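Local coordinates for MmoQ Response regulator (Methylococcus capsulatus, PDB 3LJX), which probably makes cyclic di-GMP from two GTP as a full-length response regulator, of which this chain is the piece carrying the all-helical HDOD domain, at residues Arg55-Pro60 and Arg66-Val71; Ala22-Asn27 and Ala40-Thr45; Leu188-Gly193 and Val197-Leu202; Leu147-Ala152 and Asp182-Met187. All blocks are in the same frame, centred on the assembly; numbering follows the deposited sequence.

Interaction 1. Residues Arg55-Pro60 and Arg66-Val71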
# COMPACT_ATOMS: atom_id res chain seq x y z
N ARG A 55 6.22 7.95 -7.19
CA ARG A 55 7.25 7.56 -8.13
C ARG A 55 7.71 8.75 -8.97
O ARG A 55 8.91 8.93 -9.25
CB ARG A 55 6.71 6.46 -9.02
CG ARG A 55 7.62 6.10 -10.16
CD ARG A 55 7.11 4.85 -10.83
NE ARG A 55 7.65 4.72 -12.16
CZ ARG A 55 6.98 5.00 -13.27
NH1 ARG A 55 5.72 5.43 -13.20
NH2 ARG A 55 7.57 4.85 -14.45
N PHE A 56 6.75 9.56 -9.39
CA PHE A 56 7.06 10.76 -10.14
C PHE A 56 7.90 11.68 -9.26
O PHE A 56 8.95 12.17 -9.68
CB PHE A 56 5.76 11.44 -10.59
CG PHE A 56 5.96 12.82 -11.18
CD1 PHE A 56 5.69 13.95 -10.43
CD2 PHE A 56 6.40 12.97 -12.49
CE1 PHE A 56 5.85 15.22 -10.98
CE2 PHE A 56 6.58 14.24 -13.04
CZ PHE A 56 6.31 15.37 -12.28
N ALA A 57 7.44 11.89 -8.03
CA ALA A 57 8.07 12.86 -7.12
C ALA A 57 9.44 12.40 -6.68
O ALA A 57 10.26 13.22 -6.30
CB ALA A 57 7.18 13.09 -5.88
N ASN A 58 9.67 11.09 -6.71
CA ASN A 58 10.95 10.53 -6.25
C ASN A 58 11.90 10.17 -7.40
O ASN A 58 13.04 9.75 -7.16
CB ASN A 58 10.70 9.31 -5.34
CG ASN A 58 10.05 9.71 -4.01
OD1 ASN A 58 10.21 10.85 -3.56
ND2 ASN A 58 9.32 8.79 -3.38
N ALA A 59 11.44 10.36 -8.64
CA ALA A 59 12.25 10.10 -9.82
C ALA A 59 13.53 10.94 -9.83
O ALA A 59 13.53 12.07 -9.37
CB ALA A 59 11.45 10.34 -11.10
N PRO A 60 14.61 10.37 -10.37
CA PRO A 60 15.94 11.01 -10.36
C PRO A 60 15.93 12.39 -11.00
O PRO A 60 16.15 12.48 -12.21
CB PRO A 60 16.79 10.06 -11.22
CG PRO A 60 16.03 8.77 -11.29
CD PRO A 60 14.58 9.13 -11.15
N ARG A 66 15.13 15.30 -1.62
CA ARG A 66 14.83 14.17 -0.71
C ARG A 66 13.54 13.49 -1.14
O ARG A 66 12.64 14.13 -1.68
CB ARG A 66 14.71 14.63 0.74
CG ARG A 66 15.60 15.80 1.11
CD ARG A 66 16.17 15.60 2.49
NE ARG A 66 17.11 14.50 2.48
CZ ARG A 66 16.88 13.30 2.99
NH1 ARG A 66 15.74 13.01 3.58
NH2 ARG A 66 17.83 12.37 2.91
N PRO A 67 13.44 12.19 -0.89
CA PRO A 67 12.23 11.47 -1.30
C PRO A 67 11.03 11.84 -0.42
O PRO A 67 11.22 12.33 0.70
CB PRO A 67 12.61 10.01 -1.08
CG PRO A 67 13.59 10.08 0.09
CD PRO A 67 14.40 11.32 -0.19
N VAL A 68 9.82 11.62 -0.94
CA VAL A 68 8.59 11.84 -0.19
C VAL A 68 7.84 10.52 -0.06
O VAL A 68 8.08 9.58 -0.83
CB VAL A 68 7.65 12.89 -0.87
CG1 VAL A 68 8.31 14.25 -0.90
CG2 VAL A 68 7.26 12.46 -2.27
N ALA A 69 6.93 10.46 0.91
CA ALA A 69 6.20 9.24 1.23
C ALA A 69 4.76 9.57 1.62
O ALA A 69 4.14 8.84 2.39
CB ALA A 69 6.91 8.49 2.36
N SER A 70 4.25 10.67 1.10
CA SER A 70 2.82 10.97 1.21
C SER A 70 2.39 11.89 0.07
O SER A 70 3.19 12.69 -0.44
CB SER A 70 2.53 11.65 2.55
OG SER A 70 3.16 12.91 2.58
N VAL A 71 1.13 11.79 -0.33
CA VAL A 71 0.65 12.65 -1.40
C VAL A 71 0.84 14.12 -1.04
O VAL A 71 1.27 14.92 -1.87
CB VAL A 71 -0.81 12.37 -1.74
CG1 VAL A 71 -1.23 13.14 -2.99
CG2 VAL A 71 -1.01 10.87 -1.93
O HOH W 1 12.45 13.55 -4.22

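Interaction 2. Residues Ala22-Asn27 and Ala40-Thr45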
# COMPACT_ATOMS: atom_id res chain seq x y z
N ALA A 22 -12.15 6.80 -8.49
CA ALA A 22 -11.70 7.58 -9.63
C ALA A 22 -12.70 8.71 -9.91
O ALA A 22 -12.30 9.87 -10.04
CB ALA A 22 -11.51 6.70 -10.87
N ALA A 23 -13.98 8.38 -9.98
CA ALA A 23 -15.00 9.40 -10.25
C ALA A 23 -14.86 10.57 -9.29
O ALA A 23 -14.87 11.72 -9.71
CB ALA A 23 -16.41 8.81 -10.15
N ALA A 24 -14.70 10.26 -8.00
CA ALA A 24 -14.58 11.30 -6.99
C ALA A 24 -13.26 12.08 -7.09
O ALA A 24 -13.21 13.28 -6.81
CB ALA A 24 -14.75 10.72 -5.60
N ILE A 25 -12.18 11.40 -7.47
CA ILE A 25 -10.91 12.08 -7.61
C ILE A 25 -11.00 13.05 -8.79
O ILE A 25 -10.61 14.22 -8.67
CB ILE A 25 -9.73 11.08 -7.80
CG1 ILE A 25 -9.39 10.41 -6.47
CG2 ILE A 25 -8.51 11.80 -8.33
CD1 ILE A 25 -8.48 9.19 -6.61
N LEU A 26 -11.53 12.57 -9.91
CA LEU A 26 -11.71 13.41 -11.10
C LEU A 26 -12.59 14.61 -10.81
O LEU A 26 -12.28 15.73 -11.21
CB LEU A 26 -12.29 12.60 -12.26
CG LEU A 26 -11.29 11.66 -12.94
CD1 LEU A 26 -12.00 10.72 -13.90
CD2 LEU A 26 -10.20 12.46 -13.66
N ASN A 27 -13.70 14.38 -10.12
CA ASN A 27 -14.60 15.45 -9.74
C ASN A 27 -13.86 16.56 -9.00
O ASN A 27 -13.95 17.73 -9.35
CB ASN A 27 -15.73 14.92 -8.87
CG ASN A 27 -16.62 16.02 -8.35
OD1 ASN A 27 -16.51 16.45 -7.20
ND2 ASN A 27 -17.52 16.51 -9.21
N ALA A 40 -5.14 15.62 -1.69
CA ALA A 40 -4.28 14.59 -1.10
C ALA A 40 -5.08 13.57 -0.28
O ALA A 40 -4.89 12.36 -0.43
CB ALA A 40 -3.18 15.24 -0.23
N GLN A 41 -5.97 14.05 0.57
CA GLN A 41 -6.79 13.18 1.41
C GLN A 41 -7.54 12.18 0.54
O GLN A 41 -7.65 10.99 0.86
CB GLN A 41 -7.78 14.00 2.23
CG GLN A 41 -7.19 14.63 3.48
CD GLN A 41 -7.39 13.77 4.73
OE1 GLN A 41 -6.49 13.04 5.16
NE2 GLN A 41 -8.59 13.87 5.31
N LEU A 42 -8.05 12.67 -0.58
CA LEU A 42 -8.84 11.84 -1.46
C LEU A 42 -7.95 10.90 -2.28
O LEU A 42 -8.25 9.71 -2.42
CB LEU A 42 -9.70 12.72 -2.36
CG LEU A 42 -10.68 11.97 -3.24
CD1 LEU A 42 -11.37 10.88 -2.44
CD2 LEU A 42 -11.70 12.94 -3.83
N ILE A 43 -6.85 11.42 -2.80
CA ILE A 43 -5.97 10.64 -3.67
C ILE A 43 -5.33 9.50 -2.88
O ILE A 43 -5.12 8.41 -3.40
CB ILE A 43 -4.85 11.51 -4.28
CG1 ILE A 43 -5.41 12.37 -5.42
CG2 ILE A 43 -3.71 10.65 -4.79
CD1 ILE A 43 -4.42 13.38 -5.97
N GLN A 44 -5.04 9.76 -1.60
CA GLN A 44 -4.32 8.75 -0.84
C GLN A 44 -5.24 7.62 -0.38
O GLN A 44 -4.81 6.76 0.38
CB GLN A 44 -3.56 9.37 0.33
CG GLN A 44 -4.45 9.82 1.46
CD GLN A 44 -3.65 10.30 2.64
OE1 GLN A 44 -2.44 10.52 2.53
NE2 GLN A 44 -4.32 10.47 3.79
N THR A 45 -6.49 7.61 -0.83
CA THR A 45 -7.33 6.43 -0.64
C THR A 45 -7.10 5.43 -1.77
O THR A 45 -7.61 4.30 -1.72
CB THR A 45 -8.84 6.76 -0.58
OG1 THR A 45 -9.26 7.35 -1.82
CG2 THR A 45 -9.16 7.69 0.57

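Interaction 3. Residues Leu188-Gly193 and Val197-Leu202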
# COMPACT_ATOMS: atom_id res chain seq x y z
N LEU A 188 8.48 -2.84 -5.90
CA LEU A 188 7.69 -1.68 -6.30
C LEU A 188 8.01 -0.51 -5.36
O LEU A 188 8.35 0.60 -5.80
CB LEU A 188 6.20 -2.02 -6.28
CG LEU A 188 5.49 -2.26 -7.63
CD1 LEU A 188 6.42 -2.82 -8.69
CD2 LEU A 188 4.25 -3.13 -7.48
N LEU A 189 7.91 -0.77 -4.05
CA LEU A 189 8.11 0.28 -3.06
C LEU A 189 9.52 0.84 -3.17
O LEU A 189 9.76 2.04 -3.01
CB LEU A 189 7.85 -0.24 -1.63
CG LEU A 189 6.42 -0.64 -1.28
CD1 LEU A 189 6.34 -1.17 0.16
CD2 LEU A 189 5.45 0.52 -1.47
N THR A 190 10.47 -0.04 -3.45
CA THR A 190 11.84 0.40 -3.65
C THR A 190 11.94 1.28 -4.91
O THR A 190 12.56 2.34 -4.86
CB THR A 190 12.77 -0.79 -3.75
OG1 THR A 190 12.82 -1.44 -2.47
CG2 THR A 190 14.18 -0.34 -4.14
N ASP A 191 11.32 0.85 -6.01
CA ASP A 191 11.32 1.68 -7.21
C ASP A 191 10.67 3.04 -6.96
O ASP A 191 11.08 4.03 -7.54
CB ASP A 191 10.62 1.01 -8.41
CG ASP A 191 10.93 1.73 -9.75
OD1 ASP A 191 12.13 1.80 -10.13
OD2 ASP A 191 9.98 2.22 -10.43
N TRP A 192 9.66 3.08 -6.08
CA TRP A 192 8.90 4.32 -5.89
C TRP A 192 9.54 5.28 -4.88
O TRP A 192 8.98 6.34 -4.59
CB TRP A 192 7.45 4.02 -5.50
CG TRP A 192 6.76 3.21 -6.54
CD1 TRP A 192 7.21 2.93 -7.80
CD2 TRP A 192 5.50 2.56 -6.41
NE1 TRP A 192 6.30 2.15 -8.47
CE2 TRP A 192 5.23 1.91 -7.63
CE3 TRP A 192 4.56 2.47 -5.38
CZ2 TRP A 192 4.07 1.17 -7.85
CZ3 TRP A 192 3.40 1.74 -5.59
CH2 TRP A 192 3.17 1.10 -6.82
N GLY A 193 10.69 4.90 -4.34
CA GLY A 193 11.45 5.81 -3.51
C GLY A 193 11.66 5.46 -2.04
O GLY A 193 12.45 6.12 -1.37
N VAL A 197 15.06 0.60 5.03
CA VAL A 197 14.54 0.32 6.39
C VAL A 197 13.05 0.07 6.38
O VAL A 197 12.56 -0.78 7.12
CB VAL A 197 14.78 1.43 7.46
CG1 VAL A 197 16.10 1.23 8.15
CG2 VAL A 197 14.57 2.84 6.89
N PHE A 198 12.31 0.83 5.57
CA PHE A 198 10.87 0.64 5.49
C PHE A 198 10.51 -0.72 4.90
O PHE A 198 9.64 -1.41 5.43
CB PHE A 198 10.19 1.78 4.73
CG PHE A 198 10.09 3.05 5.52
CD1 PHE A 198 11.23 3.72 5.93
CD2 PHE A 198 8.86 3.58 5.86
CE1 PHE A 198 11.14 4.89 6.67
CE2 PHE A 198 8.76 4.75 6.60
CZ PHE A 198 9.90 5.40 7.00
N ILE A 199 11.19 -1.11 3.82
CA ILE A 199 10.97 -2.43 3.23
C ILE A 199 11.33 -3.54 4.23
O ILE A 199 10.61 -4.54 4.35
CB ILE A 199 11.75 -2.61 1.90
CG1 ILE A 199 11.08 -1.83 0.76
CG2 ILE A 199 11.77 -4.06 1.50
CD1 ILE A 199 11.50 -0.40 0.68
N ASP A 200 12.42 -3.36 4.97
CA ASP A 200 12.80 -4.36 5.97
C ASP A 200 11.75 -4.43 7.08
O ASP A 200 11.43 -5.52 7.57
CB ASP A 200 14.17 -4.07 6.59
CG ASP A 200 15.32 -4.31 5.60
OD1 ASP A 200 15.09 -4.86 4.51
OD2 ASP A 200 16.47 -3.94 5.94
N ALA A 201 11.22 -3.29 7.49
CA ALA A 201 10.25 -3.30 8.57
C ALA A 201 9.01 -4.06 8.09
O ALA A 201 8.43 -4.86 8.82
CB ALA A 201 9.91 -1.89 8.99
N LEU A 202 8.64 -3.82 6.84
CA LEU A 202 7.50 -4.50 6.22
C LEU A 202 7.71 -6.00 6.15
O LEU A 202 6.83 -6.79 6.53
CB LEU A 202 7.29 -3.96 4.80
CG LEU A 202 6.20 -4.67 4.00
CD1 LEU A 202 4.85 -4.53 4.72
CD2 LEU A 202 6.12 -4.11 2.56

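Interaction 4. Residues Leu147-Ala152 and Asp182-Met187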
# COMPACT_ATOMS: atom_id res chain seq x y z
N LEU A 147 -2.10 -6.44 -6.35
CA LEU A 147 -2.73 -5.68 -7.43
C LEU A 147 -1.91 -5.83 -8.73
O LEU A 147 -2.47 -6.03 -9.81
CB LEU A 147 -2.79 -4.20 -7.06
CG LEU A 147 -4.04 -3.36 -7.31
CD1 LEU A 147 -3.64 -2.06 -7.94
CD2 LEU A 147 -5.11 -4.07 -8.14
N ALA A 148 -0.59 -5.71 -8.62
CA ALA A 148 0.28 -5.77 -9.78
C ALA A 148 0.24 -7.11 -10.51
O ALA A 148 0.21 -7.15 -11.73
CB ALA A 148 1.71 -5.41 -9.40
N LEU A 149 0.24 -8.22 -9.78
CA LEU A 149 0.19 -9.51 -10.44
C LEU A 149 -1.17 -9.70 -11.12
O LEU A 149 -1.24 -10.21 -12.23
CB LEU A 149 0.40 -10.63 -9.43
CG LEU A 149 1.83 -10.86 -8.98
CD1 LEU A 149 1.86 -12.02 -7.95
CD2 LEU A 149 2.68 -11.16 -10.19
N ALA A 150 -2.24 -9.31 -10.42
CA ALA A 150 -3.59 -9.45 -10.94
C ALA A 150 -3.74 -8.62 -12.21
O ALA A 150 -4.40 -9.03 -13.16
CB ALA A 150 -4.62 -9.00 -9.89
N THR A 151 -3.10 -7.46 -12.24
CA THR A 151 -3.14 -6.59 -13.40
C THR A 151 -2.29 -7.12 -14.55
O THR A 151 -2.73 -7.12 -15.70
CB THR A 151 -2.67 -5.19 -13.03
OG1 THR A 151 -3.46 -4.70 -11.94
CG2 THR A 151 -2.83 -4.26 -14.22
N ALA A 152 -1.08 -7.57 -14.24
CA ALA A 152 -0.13 -8.04 -15.25
C ALA A 152 -0.57 -9.35 -15.90
O ALA A 152 -0.54 -9.47 -17.13
CB ALA A 152 1.28 -8.20 -14.65
N ASP A 182 4.63 -10.53 -2.35
CA ASP A 182 5.38 -9.81 -1.31
C ASP A 182 6.74 -9.28 -1.80
O ASP A 182 7.10 -8.14 -1.52
CB ASP A 182 5.55 -10.68 -0.05
CG ASP A 182 4.24 -10.90 0.68
OD1 ASP A 182 3.40 -9.96 0.67
OD2 ASP A 182 4.04 -11.98 1.27
N GLU A 183 7.48 -10.10 -2.53
CA GLU A 183 8.70 -9.61 -3.15
C GLU A 183 8.35 -8.47 -4.11
O GLU A 183 8.98 -7.41 -4.11
CB GLU A 183 9.41 -10.72 -3.92
CG GLU A 183 10.77 -10.29 -4.46
CD GLU A 183 11.22 -11.11 -5.66
OE1 GLU A 183 10.45 -11.98 -6.12
OE2 GLU A 183 12.34 -10.88 -6.16
N LEU A 184 7.32 -8.67 -4.91
CA LEU A 184 6.94 -7.67 -5.89
C LEU A 184 6.62 -6.34 -5.17
O LEU A 184 7.06 -5.27 -5.60
CB LEU A 184 5.75 -8.17 -6.71
CG LEU A 184 5.70 -7.74 -8.17
CD1 LEU A 184 4.27 -7.83 -8.72
CD2 LEU A 184 6.28 -6.36 -8.33
N THR A 185 5.88 -6.41 -4.07
CA THR A 185 5.59 -5.21 -3.29
C THR A 185 6.87 -4.45 -2.92
O THR A 185 6.99 -3.23 -3.17
CB THR A 185 4.81 -5.57 -2.02
OG1 THR A 185 3.50 -6.03 -2.38
CG2 THR A 185 4.69 -4.35 -1.11
N ARG A 186 7.82 -5.16 -2.35
CA ARG A 186 9.08 -4.55 -1.92
C ARG A 186 9.82 -3.92 -3.08
O ARG A 186 10.41 -2.85 -2.95
CB ARG A 186 10.00 -5.55 -1.23
CG ARG A 186 9.33 -6.31 -0.07
CD ARG A 186 10.38 -7.06 0.79
NE ARG A 186 10.91 -8.26 0.14
CZ ARG A 186 10.32 -9.46 0.21
NH1 ARG A 186 9.19 -9.61 0.89
NH2 ARG A 186 10.87 -10.50 -0.41
N MSE A 187 9.81 -4.60 -4.23
CA MSE A 187 10.51 -4.07 -5.40
C MSE A 187 9.81 -2.82 -5.89
O MSE A 187 10.46 -1.86 -6.26
CB MSE A 187 10.59 -5.10 -6.52
CG MSE A 187 11.41 -6.34 -6.16
SE MSE A 187 11.27 -7.68 -7.59
CE MSE A 187 11.95 -6.61 -9.08

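Interaction 1. Residues Arg55-Pro60 and Arg66-Val71
Ala57, near the C-terminal end of helix 47-58, turns its methyl group toward the loop that leads to helix 71-78 and meets one branch of Val68, CB to CG2 at 3.7 Å. Its carbonyl takes part as well: one water donates both to Ala57 O and to Arg66 O, joining helix and loop through solvent. At Asn58 the side chain does the work of a peptide edge. Its CG lies beside the backbone N, opposite the carbonyl carbon (chi1 -68°), which brings the amide alongside Val68. OD1 accepts from Val68 N at 2.8 Å, the N-H pointing at it within about 20° of straight, while ND2 donates to Val68 O at 2.9 Å along an almost linear bond (175°). The ND2 bond lies in the amide plane of Asn58 and in the carbonyl plane of Val68. The amide thus pairs with both the N-H and the C=O of one residue, holding the loop to the helix within the HDOD domain. ND2 also donates to Trp192 O, just past helix 181-191. With an alanine here, Val68 N and O and Trp192 O would probably lose this amide as partner, and the loop would be freer to shift. OD1 also lies 3.1 Å from Pro67 CA and is approached by Val68 CG2. The same valine reaches Ala74 and Leu77 of helix 71-78.

Interaction 2. Residues Ala22-Asn27 and Ala40-Thr45
Leu42 and Ile25 make the main contact between helices 36-43 and 19-29, with CG1 of Ile25 lying 3.8 Å from CG of Leu42. The two side chains slant across one another. Leu42 sends CG away from its own backbone N (chi1 -174°), and this carries the isobutyl group out toward helix 19-29. One of its methyls, CD2, then settles against the backbone of that helix: it is 3.4 Å from Ala24 O, with the Ala24 methyl a looser neighbour at 4.2 Å. Ile25 is set differently. Its CG1 stands opposite the carbonyl carbon (chi1 -75°), and the chain is extended beyond it, which brings CD1 to 4.1 Å from Ile43 CA. The other branch, CG2, faces CG1 of Ile43 at 4.3 Å. Ile25 thus spans two successive residues of the partner helix: its CG1-CD1 arm meets both, CG2 only Ile43. No hydrogen bond crosses the interface; the polar feature nearby is local, where Thr45 OG1 donates to Leu42 O at 2.6 Å, in the carbonyl plane, and Thr45 N shares the same acceptor. These two hydrogen bonds lie at the C-terminal end of the helix, where Gln44 is the first residue to leave helical angles. Within the all-helical HDOD domain, Ile25 and Ile43 both rest on Leu49 of helix 47-58 and on Ala87 of helix 80-88, while Val71 of helix 71-78 packs against Ala40 and Ile43 from helix 36-43.

Interaction 3. Residues Leu188-Gly193 and Val197-Leu202
Leu189 and Leu202 touch through their methyls, CD1 to CD2 at 3.8 Å, with the two side chains crossing at about a right angle. A turn earlier in helix 196-204, Ile199 reaches across to the same helix 181-191: its CD1 is 3.6 Å from Thr190 OG1 and a looser 4.3 Å from Leu189 CB. The isoleucine meets the hydroxyl in plain van der Waals contact; the hydrogen bond of Thr190 OG1 is with Arg186 O in its own helix. That bond fits the threonine torsion (chi1 -67°), which sets OG1 beside the backbone N. Further out, Leu189 also lies on Leu138 and Leu141 of helix 132-141, so that three helices share this apolar patch. Elsewhere on helix 196-204, Ala201 packs on Phe219 and Leu223 of helix 214-233. Gly193, the first residue past helix 181-191 to leave helical angles, has a positive phi (116°) and bonds back into the last turn, a Schellman motif. The chain leads, after a few residues, into helix 196-204, and the pair is a short helical hairpin held mainly by apolar side chains, one element of the all-helical HDOD fold.

Interaction 4. Residues Leu147-Ala152 and Asp182-Met187
Leu184 is the one residue of segment 182-187 that packs on 147-152, and it does so with a single methyl, CD1. Before it in the sequence, Asp182 and Glu183 face other surroundings: Asp182 touches Ile170 of helix 166-177, and Glu183 OE1 is hydrogen-bonded to Thr179 OG1. At Leu184, CB points toward helix 144-152 and CD1 makes the contact. CD1 sits 3.6 Å from the CB of Ala148 and 3.9 Å from CG of Leu149, wedged where two consecutive residues of that helix present a methyl and a branch point. Leu149 CD2 is 4.0 Å from the same methyl. The leucines slant past each other, and Leu149 arrives there because its CG stands opposite the carbonyl carbon (chi1 -77°). Next along, Thr185 has its OG1 bonded to Gly145 N near the start of helix 144-152 and to His181 O in its own helix. Arg186 turns to Ile199 and Gln203 of helix 196-204. Within helix 144-152, Thr151 OG1 and Thr151 N both donate to Leu147 O, from opposite faces of its plane, the hydroxyl at 2.7 Å. The contact is helix-helix packing inside the all-helical HDOD domain. Across the two segments no hydrogen bond or charge pair forms, and all three touching residues are buried; what joins them is the apolar fit of one leucine methyl against a small alanine and a neighbouring leucine, without a directional bond, while the Thr185 bond to Gly145 supplies a polar tie next to it.

Interactions 3 and 4 share helix 181-191 and touch directly, with Leu188 CD2 3.9 Å from Ala148 CB and Leu202 CD2 4.0 Å from Thr185 CG2; their centres are 13 Å apart. Interaction 1 joins this group through the bond of the Asn58 amide to Trp192, and Arg55 CD is 3.6 Å from Trp192 CD1. Interaction 1 also meets interaction 2 through Val71, whose CG2 is 3.7 Å from Gln44 CB. Interactions 2 and 3 do not touch, their centres about 24 Å apart on opposite sides of the chain's centre. All four lie in the HDOD domain.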